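Local coordinates for carboxymuconolactone decarboxylase-like domain-containing protein (Thermotoga maritima, PDB 1P8C), which is of uncharacterised function but belongs to the carboxymuconolactone decarboxylase-like family, whose members are often credited with peroxiredoxin-type oxidoreductase activity, at residues 26-31 against 81-86. Sequence-based numbering, arbitrary orientation.
Sequences KKFVEA and CDDCIR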
loop_
_atom_site.group_PDB
_atom_site.type_symbol
_atom_site.label_atom_id
_atom_site.label_comp_id
_atom_site.label_asym_id
_atom_site.label_seq_id
_atom_site.Cartn_x
_atom_site.Cartn_y
_atom_site.Cartn_z
ATOM N N LYS C 26 -18.082 3.557 -22.106
ATOM C CA LYS C 26 -17.415 3.688 -23.394
ATOM C C LYS C 26 -16.168 4.550 -23.260
ATOM O O LYS C 26 -15.281 4.502 -24.112
ATOM C CB LYS C 26 -18.378 4.286 -24.422
ATOM C CG LYS C 26 -19.627 3.436 -24.624
ATOM C CD LYS C 26 -20.532 3.980 -25.718
ATOM C CE LYS C 26 -21.742 3.072 -25.922
ATOM N NZ LYS C 26 -22.609 3.519 -27.050
ATOM N N LYS C 27 -16.113 5.337 -22.186
ATOM C CA LYS C 27 -14.963 6.199 -21.918
ATOM C C LYS C 27 -13.846 5.251 -21.511
ATOM O O LYS C 27 -12.705 5.380 -21.940
ATOM C CB LYS C 27 -15.255 7.156 -20.752
ATOM C CG LYS C 27 -16.505 8.018 -20.905
ATOM C CD LYS C 27 -16.328 9.084 -21.974
ATOM C CE LYS C 27 -17.554 9.985 -22.070
ATOM N NZ LYS C 27 -17.348 11.102 -23.032
ATOM N N PHE C 28 -14.214 4.286 -20.681
ATOM C CA PHE C 28 -13.292 3.287 -20.172
ATOM C C PHE C 28 -12.700 2.402 -21.274
ATOM O O PHE C 28 -11.608 2.666 -21.769
ATOM C CB PHE C 28 -14.007 2.423 -19.124
ATOM C CG PHE C 28 -13.188 1.271 -18.631
ATOM C CD1 PHE C 28 -12.000 1.494 -17.924
ATOM C CD2 PHE C 28 -13.555 -0.042 -18.942
ATOM C CE1 PHE C 28 -11.178 0.428 -17.541
ATOM C CE2 PHE C 28 -12.741 -1.124 -18.565
ATOM C CZ PHE C 28 -11.547 -0.884 -17.864
ATOM N N VAL C 29 -13.430 1.357 -21.654
ATOM C CA VAL C 29 -12.996 0.403 -22.672
ATOM C C VAL C 29 -12.178 0.966 -23.841
ATOM O O VAL C 29 -11.289 0.283 -24.369
ATOM C CB VAL C 29 -14.208 -0.349 -23.255
ATOM C CG1 VAL C 29 -13.767 -1.270 -24.385
ATOM C CG2 VAL C 29 -14.885 -1.145 -22.161
ATOM N N GLU C 30 -12.475 2.200 -24.240
ATOM C CA GLU C 30 -11.780 2.816 -25.365
ATOM C C GLU C 30 -10.384 3.282 -24.994
ATOM O O GLU C 30 -9.426 3.057 -25.738
ATOM C CB GLU C 30 -12.569 4.009 -25.903
ATOM C CG GLU C 30 -12.559 5.215 -24.982
ATOM C CD GLU C 30 -12.860 6.504 -25.715
ATOM O OE1 GLU C 30 -12.124 6.825 -26.674
ATOM O OE2 GLU C 30 -13.828 7.196 -25.331
ATOM N N ALA C 31 -10.279 3.939 -23.841
ATOM C CA ALA C 31 -9.011 4.461 -23.365
ATOM C C ALA C 31 -8.041 3.342 -22.987
ATOM O O ALA C 31 -6.838 3.497 -23.151
ATOM C CB ALA C 31 -9.252 5.392 -22.187
ATOM N N CYS C 81 -7.488 0.066 -7.127
ATOM C CA CYS C 81 -7.199 0.565 -8.475
ATOM C C CYS C 81 -8.512 0.622 -9.268
ATOM O O CYS C 81 -9.071 -0.403 -9.669
ATOM C CB CYS C 81 -6.159 -0.339 -9.179
ATOM S SG CYS C 81 -6.066 -0.130 -10.995
ATOM N N ASP C 82 -9.008 1.830 -9.499
ATOM C CA ASP C 82 -10.269 1.993 -10.218
ATOM C C ASP C 82 -10.327 1.311 -11.577
ATOM O O ASP C 82 -11.187 0.462 -11.807
ATOM C CB ASP C 82 -10.612 3.473 -10.366
ATOM C CG ASP C 82 -11.024 4.095 -9.051
ATOM O OD1 ASP C 82 -11.728 3.408 -8.272
ATOM O OD2 ASP C 82 -10.646 5.266 -8.805
ATOM N N ASP C 83 -9.437 1.690 -12.483
ATOM C CA ASP C 83 -9.438 1.060 -13.796
ATOM C C ASP C 83 -9.355 -0.454 -13.699
ATOM O O ASP C 83 -10.036 -1.137 -14.441
ATOM C CB ASP C 83 -8.322 1.627 -14.662
ATOM C CG ASP C 83 -8.583 3.064 -15.017
ATOM O OD1 ASP C 83 -9.761 3.449 -14.913
ATOM O OD2 ASP C 83 -7.655 3.806 -15.395
ATOM N N CYS C 84 -8.551 -0.989 -12.784
ATOM C CA CYS C 84 -8.476 -2.438 -12.631
ATOM C C CYS C 84 -9.849 -2.952 -12.176
ATOM O O CYS C 84 -10.333 -3.986 -12.679
ATOM C CB CYS C 84 -7.434 -2.830 -11.594
ATOM S SG CYS C 84 -5.784 -2.050 -11.727
ATOM N N ILE C 85 -10.466 -2.243 -11.218
ATOM C CA ILE C 85 -11.801 -2.619 -10.725
ATOM C C ILE C 85 -12.815 -2.596 -11.880
ATOM O O ILE C 85 -13.606 -3.514 -12.033
ATOM C CB ILE C 85 -12.319 -1.647 -9.577
ATOM C CG1 ILE C 85 -11.495 -1.847 -8.292
ATOM C CG2 ILE C 85 -13.808 -1.899 -9.330
ATOM C CD1 ILE C 85 -11.629 -0.707 -7.245
ATOM N N ARG C 86 -12.794 -1.533 -12.672
ATOM C CA ARG C 86 -13.702 -1.421 -13.811
ATOM C C ARG C 86 -13.511 -2.613 -14.739
ATOM O O ARG C 86 -14.477 -3.294 -15.097
ATOM C CB ARG C 86 -13.437 -0.136 -14.593
ATOM C CG ARG C 86 -14.104 1.109 -14.025
ATOM C CD ARG C 86 -13.237 2.342 -14.240
ATOM N NE ARG C 86 -13.746 3.471 -13.462
ATOM C CZ ARG C 86 -13.007 4.495 -13.038
ATOM N NH1 ARG C 86 -11.705 4.549 -13.315
ATOM N NH2 ARG C 86 -13.571 5.461 -12.317
#
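Phe28 reaches from helix 25-41 onto the first turn of helix 82-94, and its ring carries the whole contact. With CG anti to the backbone N (chi1 174°), the ring is carried out to Asp83 and Arg86. One face receives Arg86 CB, which sits over the ring centre in a CH-pi contact, 3.8 Å from the centroid; Arg86 CD lies 4.0 Å from Phe28 CD1. Toward its outer end, the ring nears the backbone of Asp83: Phe28 CE1 lies 3.7 Å from Asp83 O, which stands oblique to the ring. A flat, apolar ring suits this place because what it meets is chiefly aliphatic. Replacing Phe28 by an alanine is likely to uncover Arg86 CB and open a gap between the two helices. Away from the ring the contact loosens: Asp83 and Arg86 are partly exposed, and the guanidinium leads away from Phe28. There Arg86 NH1 meets Asp83 OD1 at 2.7 Å from the anti side, tilted 33° out of the carboxylate plane, so arginine serves both greasy and charged surroundings. On the side of helix 82-94 turned away from Phe28, the Cys81-Cys84 disulfide spans the helix start, with Pro119 of the second subunit packed on both cysteines. This is the CxxC motif at a helix N-terminus, as in the AhpD-like, all-helical carboxymuconolactone decarboxylase fold.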